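Local atomic coordinates of alanyl-tRNA synthetase (Aquifex aeolicus, PDB entry 3G98), a protein that attaches alanine to its tRNA, represented here by its C-Ala domain, which brings the aminoacylation and editing functions together on one tRNA. Residues R25-A28 with D29-R32. Sequence-based numbering, arbitrary orientation.
Sequences RNLA and DMLR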
# COMPACT_ATOMS: atom_id res chain seq x y z
N ARG A 25 7.74 0.54 -6.25
CA ARG A 25 8.17 1.37 -5.13
C ARG A 25 8.37 2.82 -5.56
O ARG A 25 7.96 3.74 -4.86
CB ARG A 25 9.48 0.83 -4.56
CG ARG A 25 9.94 1.51 -3.29
CD ARG A 25 11.39 1.18 -2.98
NE ARG A 25 11.78 1.80 -1.72
CZ ARG A 25 11.60 1.24 -0.53
NH1 ARG A 25 11.05 0.03 -0.44
NH2 ARG A 25 11.98 1.88 0.56
N ASN A 26 9.02 3.01 -6.70
CA ASN A 26 9.28 4.36 -7.19
C ASN A 26 7.96 5.09 -7.51
O ASN A 26 7.82 6.28 -7.23
CB ASN A 26 10.22 4.33 -8.39
CG ASN A 26 11.64 3.93 -8.00
OD1 ASN A 26 12.43 3.51 -8.85
ND2 ASN A 26 11.97 4.04 -6.71
N LEU A 27 7.00 4.35 -8.07
CA LEU A 27 5.68 4.92 -8.36
C LEU A 27 4.95 5.35 -7.09
O LEU A 27 4.38 6.45 -7.03
CB LEU A 27 4.84 3.93 -9.17
CG LEU A 27 3.42 4.34 -9.58
CD1 LEU A 27 3.42 5.64 -10.39
CD2 LEU A 27 2.74 3.23 -10.37
N ALA A 28 4.97 4.49 -6.07
CA ALA A 28 4.32 4.79 -4.81
C ALA A 28 4.97 6.01 -4.17
O ALA A 28 4.28 6.89 -3.65
CB ALA A 28 4.40 3.61 -3.87
N ASP A 29 6.29 6.07 -4.24
CA ASP A 29 7.04 7.19 -3.69
C ASP A 29 6.59 8.50 -4.33
O ASP A 29 6.31 9.48 -3.64
CB ASP A 29 8.55 6.93 -3.88
CG ASP A 29 9.42 8.07 -3.40
OD1 ASP A 29 9.11 8.70 -2.37
OD2 ASP A 29 10.45 8.32 -4.06
N MET A 30 6.49 8.52 -5.66
CA MET A 30 6.06 9.72 -6.37
C MET A 30 4.64 10.14 -6.02
O MET A 30 4.36 11.32 -5.79
CB MET A 30 6.16 9.51 -7.88
CG MET A 30 7.58 9.49 -8.40
SD MET A 30 7.58 9.57 -10.19
CE MET A 30 6.62 8.11 -10.57
N LEU A 31 3.73 9.16 -5.98
CA LEU A 31 2.33 9.44 -5.68
C LEU A 31 2.05 10.01 -4.29
O LEU A 31 1.05 10.71 -4.12
CB LEU A 31 1.47 8.19 -5.91
CG LEU A 31 1.32 7.73 -7.35
CD1 LEU A 31 0.63 6.36 -7.38
CD2 LEU A 31 0.54 8.75 -8.16
N ARG A 32 2.88 9.71 -3.29
CA ARG A 32 2.61 10.22 -1.94
C ARG A 32 3.18 11.62 -1.71
O ARG A 32 2.99 12.22 -0.66
CB ARG A 32 3.06 9.26 -0.83
CG ARG A 32 4.49 8.77 -0.92
CD ARG A 32 5.49 9.85 -0.54
NE ARG A 32 6.86 9.32 -0.52
CZ ARG A 32 7.50 8.97 0.59
NH1 ARG A 32 6.92 9.11 1.77
NH2 ARG A 32 8.74 8.51 0.52
O HOH W 1 10.93 7.33 -6.40
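R32, whose backbone N bonds to A28 O and whose CG rests 3.3 Å from that oxygen, presents the edge of its guanidinium to D29: the backbone O of D29 lies in plane there, weakly bonded to NE, and the same edge takes the carboxylate side-on. Both NE and NH2 converge on D29 OD1, NH2 at 2.9 Å in a salt bridge, with OD1 in the guanidinium plane. NE meets the anti lone pair of OD1, whereas NH2 approaches on the same side but 32° out of the carboxylate plane. R32 reaches back because CG sits between the backbone N and the carbonyl carbon (chi1 52°) and the chain bends again at chi2. Arginine suits this position, being long enough to fold back toward D29 while NH1 turns to D86 and the V56 carbonyl. With an alanine here, D29 OD1 is likely to lose the two donors described, and D86 the charge of R32 NH1. The other carboxylate oxygen, OD2, accepts from a water at 2.6 Å, which also reaches N26 O weakly.

R25 to L31 belong to the closing turns of helix 21-31, the crossover helix of a beta-alpha-beta unit between parallel strands 9-17 and 38-46 in the DHHA1 domain. Successive i to i+4 bonds run from D29 N to R25 O, M30 N to N26 O and L31 N to L27 O; the last, R32 N to A28 O, stretches to 3.2 Å and bends to 140°. Small A28 and branched L27 pack on I42 and L31 on V40; their apolar side chains suit the face of the helix that lies on strand 38-46. L27 CG meets L31 CD1 at 4.1 Å, while flexible M30 bends at chi3, bringing CE 4.0 Å from L27 CD1.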